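Local atomic coordinates of phosphodiesterase (Candida albicans, PDB entry 6CPU), a protein that belongs to the HD-type family of metal-dependent phosphodiesterases and holds a zinc ion and a magnesium ion within a largely helical fold. Residues 126-131 and 487-492; 287-292 and 455-460. All coordinates share one frame; numbering follows the deposited sequence.

Overall arrangement
Contacts 1 and 2 lie on opposite sides of the chain's centre, with their own centres 33 Å apart and their nearest atoms about 20 Å apart. Along the chain the order is 126-131, 287-292, 455-460, 487-492: contact 2 pairs two segments that both fall between those of contact 1. Helix 446-462 of contact 2 and helix 470-495 of contact 1 are consecutive. Contact 2 joins two helices that carry zinc ligands, His278 and Asp462, whereas contact 1 sets helix 127-135, from early in the chain, against the longer helix 470-495. Both are mainly apolar helix-on-helix contacts; contact 2 packs together helices of the metal-binding core, while contact 1 joins an early helix to the phosphodiesterase family region.

Contact 1 (126-131 and 487-492); sequences NRISRV and VELLKS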
ATOM      1  N   ASN A 126      21.432  -0.725  -5.200  1.00 20.75           N
ATOM      2  CA  ASN A 126      20.990   0.589  -5.650  1.00 21.57           C
ATOM      3  C   ASN A 126      19.515   0.614  -6.033  1.00 21.42           C
ATOM      4  O   ASN A 126      19.012  -0.303  -6.692  1.00 21.73           O
ATOM      5  CB  ASN A 126      21.857   1.061  -6.833  1.00 22.27           C
ATOM      6  CG  ASN A 126      21.378   2.370  -7.428  1.00 23.99           C
ATOM      7  OD1 ASN A 126      20.493   2.391  -8.276  1.00 21.91           O
ATOM      8  ND2 ASN A 126      21.989   3.479  -6.999  1.00 25.69           N
ATOM      9  N   ARG A 127      18.832   1.663  -5.581  1.00 20.67           N
ATOM     10  CA  ARG A 127      17.396   1.861  -5.783  1.00 20.11           C
ATOM     11  C   ARG A 127      16.978   1.816  -7.239  1.00 20.05           C
ATOM     12  O   ARG A 127      15.949   1.233  -7.585  1.00 17.25           O
ATOM     13  CB  ARG A 127      16.978   3.194  -5.143  1.00 20.46           C
ATOM     14  CG  ARG A 127      15.601   3.727  -5.495  1.00 19.58           C
ATOM     15  CD  ARG A 127      14.456   2.930  -4.885  1.00 19.99           C
ATOM     16  NE  ARG A 127      13.179   3.391  -5.407  1.00 19.38           N
ATOM     17  CZ  ARG A 127      12.003   2.797  -5.211  1.00 19.25           C
ATOM     18  NH1 ARG A 127      11.900   1.702  -4.462  1.00 18.46           N
ATOM     19  NH2 ARG A 127      10.920   3.310  -5.759  1.00 19.99           N
ATOM     20  N   ILE A 128      17.780   2.418  -8.110  1.00 19.03           N
ATOM     21  CA  ILE A 128      17.419   2.472  -9.512  1.00 19.38           C
ATOM     22  C   ILE A 128      17.580   1.094 -10.136  1.00 18.10           C
ATOM     23  O   ILE A 128      16.749   0.690 -10.948  1.00 20.25           O
ATOM     24  CB  ILE A 128      18.244   3.541 -10.282  1.00 19.23           C
ATOM     25  CG1 ILE A 128      18.108   4.910  -9.594  1.00 19.43           C
ATOM     26  CG2 ILE A 128      17.806   3.621 -11.730  1.00 19.71           C
ATOM     27  CD1 ILE A 128      16.722   5.506  -9.544  1.00 19.68           C
ATOM     28  N   SER A 129      18.622   0.367  -9.742  1.00 18.21           N
ATOM     29  CA  SER A 129      18.786  -1.038 -10.138  1.00 18.08           C
ATOM     30  C   SER A 129      17.569  -1.877  -9.697  1.00 17.97           C
ATOM     31  O   SER A 129      17.056  -2.703 -10.463  1.00 17.54           O
ATOM     32  CB  SER A 129      20.050  -1.612  -9.509  1.00 18.29           C
ATOM     33  OG  SER A 129      20.339  -2.926  -9.955  1.00 18.41           O
ATOM     34  N   ARG A 130      17.142  -1.667  -8.460  1.00 17.27           N
ATOM     35  CA  ARG A 130      16.021  -2.443  -7.886  1.00 17.72           C
ATOM     36  C   ARG A 130      14.721  -2.249  -8.669  1.00 18.33           C
ATOM     37  O   ARG A 130      14.007  -3.217  -8.968  1.00 17.03           O
ATOM     38  CB  ARG A 130      15.799  -2.088  -6.430  1.00 18.15           C
ATOM     39  CG  ARG A 130      16.844  -2.628  -5.478  1.00 17.97           C
ATOM     40  CD  ARG A 130      16.409  -2.539  -4.022  1.00 18.54           C
ATOM     41  NE  ARG A 130      16.170  -1.184  -3.532  1.00 19.54           N
ATOM     42  CZ  ARG A 130      17.107  -0.340  -3.102  1.00 20.16           C
ATOM     43  NH1 ARG A 130      18.397  -0.657  -3.140  1.00 19.78           N
ATOM     44  NH2 ARG A 130      16.732   0.856  -2.651  1.00 20.29           N
ATOM     45  N   VAL A 131      14.408  -1.004  -9.009  1.00 16.59           N
ATOM     46  CA  VAL A 131      13.197  -0.695  -9.754  1.00 17.61           C
ATOM     47  C   VAL A 131      13.278  -1.319 -11.152  1.00 18.34           C
ATOM     48  O   VAL A 131      12.296  -1.846 -11.652  1.00 17.69           O
ATOM     49  CB  VAL A 131      12.928   0.830  -9.811  1.00 17.09           C
ATOM     50  CG1 VAL A 131      11.720   1.132 -10.685  1.00 17.63           C
ATOM     51  CG2 VAL A 131      12.739   1.406  -8.408  1.00 17.67           C
ATOM     52  N   VAL A 487      12.261   8.104 -11.394  1.00 22.33           N
ATOM     53  CA  VAL A 487      11.807   7.586 -12.691  1.00 24.91           C
ATOM     54  C   VAL A 487      12.613   8.225 -13.834  1.00 26.03           C
ATOM     55  O   VAL A 487      13.032   7.542 -14.773  1.00 24.56           O
ATOM     56  CB  VAL A 487      10.292   7.781 -12.893  1.00 24.68           C
ATOM     57  CG1 VAL A 487       9.861   7.337 -14.286  1.00 26.33           C
ATOM     58  CG2 VAL A 487       9.519   6.976 -11.850  1.00 25.83           C
ATOM     59  N   GLU A 488      12.881   9.527 -13.728  1.00 26.12           N
ATOM     60  CA  GLU A 488      13.726  10.201 -14.727  1.00 26.87           C
ATOM     61  C   GLU A 488      15.133   9.604 -14.770  1.00 25.09           C
ATOM     62  O   GLU A 488      15.702   9.435 -15.841  1.00 25.20           O
ATOM     63  CB  GLU A 488      13.781  11.713 -14.453  1.00 28.72           C
ATOM     64  CG  GLU A 488      12.481  12.437 -14.737  1.00 29.68           C
ATOM     65  CD  GLU A 488      12.007  12.259 -16.167  1.00 33.59           C
ATOM     66  OE1 GLU A 488      12.856  12.334 -17.077  1.00 35.90           O
ATOM     67  OE2 GLU A 488      10.794  12.029 -16.391  1.00 34.00           O
ATOM     68  N   LEU A 489      15.684   9.250 -13.612  1.00 24.77           N
ATOM     69  CA  LEU A 489      17.015   8.672 -13.545  1.00 24.88           C
ATOM     70  C   LEU A 489      17.025   7.247 -14.133  1.00 23.35           C
ATOM     71  O   LEU A 489      17.961   6.859 -14.821  1.00 22.19           O
ATOM     72  CB  LEU A 489      17.492   8.683 -12.096  1.00 26.48           C
ATOM     73  CG  LEU A 489      18.956   8.528 -11.749  1.00 29.32           C
ATOM     74  CD1 LEU A 489      19.842   9.484 -12.548  1.00 30.52           C
ATOM     75  CD2 LEU A 489      19.111   8.789 -10.255  1.00 29.04           C
ATOM     76  N   LEU A 490      15.975   6.474 -13.863  1.00 21.68           N
ATOM     77  CA  LEU A 490      15.859   5.137 -14.452  1.00 21.51           C
ATOM     78  C   LEU A 490      15.784   5.191 -15.979  1.00 21.77           C
ATOM     79  O   LEU A 490      16.461   4.432 -16.651  1.00 22.11           O
ATOM     80  CB  LEU A 490      14.630   4.433 -13.902  1.00 20.99           C
ATOM     81  CG  LEU A 490      14.361   3.041 -14.476  1.00 20.47           C
ATOM     82  CD1 LEU A 490      15.552   2.124 -14.315  1.00 20.88           C
ATOM     83  CD2 LEU A 490      13.114   2.480 -13.797  1.00 21.12           C
ATOM     84  N   LYS A 491      14.969   6.097 -16.511  1.00 22.51           N
ATOM     85  CA  LYS A 491      14.898   6.315 -17.960  1.00 24.54           C
ATOM     86  C   LYS A 491      16.278   6.648 -18.552  1.00 24.34           C
ATOM     87  O   LYS A 491      16.668   6.107 -19.589  1.00 25.04           O
ATOM     88  CB  LYS A 491      13.919   7.432 -18.297  1.00 24.51           C
ATOM     89  CG  LYS A 491      12.448   7.152 -18.034  1.00 27.07           C
ATOM     90  CD  LYS A 491      11.626   8.233 -18.715  1.00 29.75           C
ATOM     91  CE  LYS A 491      10.337   8.571 -18.002  1.00 32.47           C
ATOM     92  NZ  LYS A 491       9.870   9.924 -18.419  1.00 31.92           N
ATOM     93  N   SER A 492      17.024   7.520 -17.887  1.00 25.39           N
ATOM     94  CA  SER A 492      18.367   7.871 -18.366  1.00 25.59           C
ATOM     95  C   SER A 492      19.329   6.682 -18.329  1.00 25.23           C
ATOM     96  O   SER A 492      20.124   6.497 -19.249  1.00 27.25           O
ATOM     97  CB  SER A 492      18.922   9.078 -17.599  1.00 27.45           C
ATOM     98  OG  SER A 492      18.072  10.200 -17.792  1.00 29.06           O
TER
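Ile128 holds CG1 beside its backbone N (chi1 -54°), which turns CG2 to the side trans to that nitrogen and lets its two branches address consecutive leucines, Leu489 and Leu490. The setting is a helix-helix crossing within the mainly helical HD-type phosphodiesterase fold: the first turn of helix 127-135 meets helix 470-495 with segment axes 9.8 Å apart and inclined at 76°. Ile128 CG2 lies 3.7 Å from Leu490 CA, so this methyl reaches the backbone of the partner helix. The same methyl also meets the CD1 branch of Leu490, the two side chains running past each other in opposite directions. On its other branch, Ile128 CG1 approaches Leu489 CD2 at 4.1 Å, here with the side chains nearly perpendicular. Leu490 divides its fork between two residues: while CD1 stays with Ile128, Leu490 CD2 packs 3.7 Å from Val131 CG1, one turn further along.

The helix start is fixed by Asn126 as N-cap. Ser129 N meets a lone pair of Asn126 OD1 within the plane of the amide carbonyl, at 3.1 Å and with a fairly straight N-H...O angle of 157°; a second, weak bond comes from Ile128 N. Capping therefore involves the backbone of the very residue that carries most of the contact. Beyond the apolar patch, Arg127 forms salt bridges with Glu486 and Asp41, and Arg130 with Asp41 and Asp505. These charges tie the same turn to helix 470-495 and to other parts of the chain, and Phe360 of helix 358-363 also packs on Leu490. Val131 serves both environments with its two methyls: CG1 faces Leu490, and Val131 CG2 sits 3.5 Å above the plane of the Arg127 guanidinium, over its centre.

Contact 2 (287-292 and 455-460); sequences FHFLIR and ALLIKC
A backbone bond of 2.9 Å from Arg292 N to His288 O closes the last turn of helix 276-292, from which Phe289 and Leu290 reach Leu457 and Cys460 of helix 446-462. Both helices belong to the HD-type phosphodiesterase fold and both carry a zinc ligand, His278 on the first and Asp462 on the second. The segments run in largely opposed directions but steeply inclined, at 131°, with their axes 10.5 Å apart; the gap is filled mainly by side chains, with backbone atoms of Leu457 and Cys460 at the Phe289 ring edge.

Phe289 supplies most of the contact. With CG beside the backbone N (chi1 -64°), its ring is sent toward the partner helix and presents the CD2-CE2 side. Leu457 O stands at the ring edge near the ring plane, 3.9 Å from Phe289 CE2, so the carbonyl faces the rim and not the pi cloud. Cys460 CB approaches the same Phe289 CE2 more closely, at 3.6 Å, from an oblique direction. The Leu457 side chain slides past the phenyl in the opposite sense, bringing Leu457 CD2 to 4.1 Å from Phe289 CD2. Its other methyl is directed to the neighbouring residue: Leu457 CD1 and Leu290 CD2 make a looser contact at 4.4 Å.

All four touching residues are buried. Leu342 of helix 336-348 packs on both Leu290 and Leu457; that helix leads directly into the zinc ligands His349 and Asp350, so three helices associated with the metal site meet around this patch. On the partner side Cys460 is covered by Leu540, Phe541 and Val544 of helix 525-547. The Cys460 side chain remains about 12 Å from the zinc ion, and its nearest approach to the phenyl, after CE2, is Cys460 CB to Phe289 CZ at 4.1 Å.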
ATOM      1  N   PHE A 287     -12.035   6.979   4.421  1.00 28.22           N
ATOM      2  CA  PHE A 287     -12.634   6.866   5.749  1.00 28.03           C
ATOM      3  C   PHE A 287     -13.366   8.165   6.128  1.00 28.45           C
ATOM      4  O   PHE A 287     -14.525   8.131   6.540  1.00 31.04           O
ATOM      5  CB  PHE A 287     -11.552   6.528   6.768  1.00 27.31           C
ATOM      6  CG  PHE A 287     -12.074   6.055   8.090  1.00 26.81           C
ATOM      7  CD1 PHE A 287     -12.729   4.844   8.193  1.00 26.64           C
ATOM      8  CD2 PHE A 287     -11.878   6.808   9.237  1.00 27.48           C
ATOM      9  CE1 PHE A 287     -13.197   4.386   9.409  1.00 27.58           C
ATOM     10  CE2 PHE A 287     -12.341   6.355  10.467  1.00 27.68           C
ATOM     11  CZ  PHE A 287     -13.007   5.145  10.550  1.00 27.74           C
ATOM     12  N   HIS A 288     -12.700   9.300   5.949  1.00 28.93           N
ATOM     13  CA  HIS A 288     -13.338  10.600   6.228  1.00 31.16           C
ATOM     14  C   HIS A 288     -14.520  10.892   5.296  1.00 33.41           C
ATOM     15  O   HIS A 288     -15.586  11.309   5.776  1.00 32.51           O
ATOM     16  CB  HIS A 288     -12.327  11.741   6.202  1.00 30.87           C
ATOM     17  CG  HIS A 288     -11.676  11.992   7.526  1.00 32.66           C
ATOM     18  ND1 HIS A 288     -11.830  13.174   8.221  1.00 31.29           N
ATOM     19  CD2 HIS A 288     -10.885  11.203   8.294  1.00 31.61           C
ATOM     20  CE1 HIS A 288     -11.158  13.105   9.356  1.00 32.28           C
ATOM     21  NE2 HIS A 288     -10.568  11.922   9.420  1.00 33.74           N
ATOM     22  N   PHE A 289     -14.356  10.648   3.989  1.00 32.69           N
ATOM     23  CA  PHE A 289     -15.472  10.796   3.047  1.00 32.03           C
ATOM     24  C   PHE A 289     -16.694  10.024   3.523  1.00 34.39           C
ATOM     25  O   PHE A 289     -17.799  10.571   3.587  1.00 36.26           O
ATOM     26  CB  PHE A 289     -15.109  10.325   1.623  1.00 31.86           C
ATOM     27  CG  PHE A 289     -14.012  11.125   0.949  1.00 31.11           C
ATOM     28  CD1 PHE A 289     -13.644  12.386   1.392  1.00 30.17           C
ATOM     29  CD2 PHE A 289     -13.368  10.606  -0.170  1.00 30.10           C
ATOM     30  CE1 PHE A 289     -12.649  13.108   0.754  1.00 31.09           C
ATOM     31  CE2 PHE A 289     -12.379  11.324  -0.816  1.00 29.20           C
ATOM     32  CZ  PHE A 289     -12.012  12.570  -0.355  1.00 30.16           C
ATOM     33  N   LEU A 290     -16.495   8.757   3.864  1.00 33.02           N
ATOM     34  CA  LEU A 290     -17.585   7.890   4.279  1.00 34.75           C
ATOM     35  C   LEU A 290     -18.266   8.340   5.581  1.00 36.02           C
ATOM     36  O   LEU A 290     -19.481   8.178   5.730  1.00 38.35           O
ATOM     37  CB  LEU A 290     -17.088   6.454   4.405  1.00 35.36           C
ATOM     38  CG  LEU A 290     -16.738   5.795   3.059  1.00 35.22           C
ATOM     39  CD1 LEU A 290     -15.741   4.654   3.241  1.00 34.95           C
ATOM     40  CD2 LEU A 290     -18.002   5.304   2.364  1.00 35.48           C
ATOM     41  N   ILE A 291     -17.501   8.896   6.514  1.00 36.43           N
ATOM     42  CA  ILE A 291     -18.094   9.442   7.738  1.00 38.28           C
ATOM     43  C   ILE A 291     -18.961  10.649   7.391  1.00 40.08           C
ATOM     44  O   ILE A 291     -20.139  10.695   7.738  1.00 39.54           O
ATOM     45  CB  ILE A 291     -17.035   9.823   8.784  1.00 37.82           C
ATOM     46  CG1 ILE A 291     -16.424   8.550   9.383  1.00 37.24           C
ATOM     47  CG2 ILE A 291     -17.650  10.676   9.895  1.00 37.53           C
ATOM     48  CD1 ILE A 291     -15.049   8.768   9.952  1.00 38.14           C
ATOM     49  N   ARG A 292     -18.380  11.604   6.675  1.00 41.27           N
ATOM     50  CA  ARG A 292     -19.090  12.827   6.318  1.00 45.14           C
ATOM     51  C   ARG A 292     -20.295  12.583   5.396  1.00 44.93           C
ATOM     52  O   ARG A 292     -21.189  13.425   5.315  1.00 47.84           O
ATOM     53  CB  ARG A 292     -18.117  13.842   5.723  1.00 47.37           C
ATOM     54  CG  ARG A 292     -17.085  14.324   6.730  1.00 51.16           C
ATOM     55  CD  ARG A 292     -16.343  15.541   6.223  1.00 54.19           C
ATOM     56  NE  ARG A 292     -15.171  15.878   7.033  1.00 58.16           N
ATOM     57  CZ  ARG A 292     -15.199  16.543   8.188  1.00 58.86           C
ATOM     58  NH1 ARG A 292     -16.348  16.951   8.720  1.00 59.88           N
ATOM     59  NH2 ARG A 292     -14.060  16.793   8.826  1.00 61.12           N
ATOM     60  N   ALA A 455     -16.213   4.114  -7.234  1.00 30.91           N
ATOM     61  CA  ALA A 455     -15.150   4.547  -8.140  1.00 30.75           C
ATOM     62  C   ALA A 455     -14.786   6.012  -7.961  1.00 31.05           C
ATOM     63  O   ALA A 455     -13.616   6.383  -7.963  1.00 31.10           O
ATOM     64  CB  ALA A 455     -15.547   4.287  -9.584  1.00 30.64           C
ATOM     65  N   LEU A 456     -15.798   6.856  -7.819  1.00 32.24           N
ATOM     66  CA  LEU A 456     -15.559   8.277  -7.645  1.00 32.12           C
ATOM     67  C   LEU A 456     -14.897   8.577  -6.309  1.00 29.51           C
ATOM     68  O   LEU A 456     -14.030   9.428  -6.230  1.00 32.33           O
ATOM     69  CB  LEU A 456     -16.873   9.058  -7.783  1.00 33.63           C
ATOM     70  CG  LEU A 456     -17.492   9.007  -9.186  1.00 35.34           C
ATOM     71  CD1 LEU A 456     -18.915   9.563  -9.151  1.00 36.68           C
ATOM     72  CD2 LEU A 456     -16.638   9.748 -10.202  1.00 35.77           C
ATOM     73  N   LEU A 457     -15.304   7.878  -5.265  1.00 29.67           N
ATOM     74  CA  LEU A 457     -14.752   8.134  -3.940  1.00 30.20           C
ATOM     75  C   LEU A 457     -13.283   7.713  -3.874  1.00 28.90           C
ATOM     76  O   LEU A 457     -12.440   8.487  -3.425  1.00 28.45           O
ATOM     77  CB  LEU A 457     -15.586   7.453  -2.853  1.00 29.99           C
ATOM     78  CG  LEU A 457     -16.948   8.123  -2.598  1.00 30.52           C
ATOM     79  CD1 LEU A 457     -17.710   7.393  -1.512  1.00 31.31           C
ATOM     80  CD2 LEU A 457     -16.764   9.590  -2.244  1.00 30.85           C
ATOM     81  N   ILE A 458     -12.970   6.518  -4.377  1.00 28.70           N
ATOM     82  CA  ILE A 458     -11.580   6.061  -4.374  1.00 27.28           C
ATOM     83  C   ILE A 458     -10.734   6.953  -5.282  1.00 26.51           C
ATOM     84  O   ILE A 458      -9.598   7.230  -4.964  1.00 25.96           O
ATOM     85  CB  ILE A 458     -11.455   4.556  -4.726  1.00 28.22           C
ATOM     86  CG1 ILE A 458     -10.090   4.009  -4.276  1.00 27.85           C
ATOM     87  CG2 ILE A 458     -11.694   4.318  -6.214  1.00 28.64           C
ATOM     88  CD1 ILE A 458      -9.965   2.505  -4.438  1.00 28.76           C
ATOM     89  N   LYS A 459     -11.285   7.438  -6.399  1.00 28.21           N
ATOM     90  CA  LYS A 459     -10.548   8.388  -7.247  1.00 28.98           C
ATOM     91  C   LYS A 459     -10.184   9.656  -6.499  1.00 28.26           C
ATOM     92  O   LYS A 459      -9.061  10.153  -6.600  1.00 29.29           O
ATOM     93  CB  LYS A 459     -11.347   8.760  -8.498  1.00 30.22           C
ATOM     94  CG  LYS A 459     -11.202   7.762  -9.632  1.00 30.84           C
ATOM     95  CD  LYS A 459     -12.066   8.129 -10.837  1.00 31.36           C
ATOM     96  CE  LYS A 459     -11.615   9.432 -11.477  1.00 31.48           C
ATOM     97  NZ  LYS A 459     -10.156   9.470 -11.762  1.00 32.71           N
ATOM     98  N   CYS A 460     -11.158  10.196  -5.776  1.00 31.10           N
ATOM     99  CA  CYS A 460     -10.953  11.425  -5.005  1.00 30.95           C
ATOM    100  C   CYS A 460      -9.906  11.185  -3.910  1.00 29.27           C
ATOM    101  O   CYS A 460      -8.972  11.972  -3.745  1.00 30.75           O
ATOM    102  CB  CYS A 460     -12.279  11.902  -4.412  1.00 32.25           C
ATOM    103  SG  CYS A 460     -13.380  12.703  -5.623  1.00 35.89           S
TER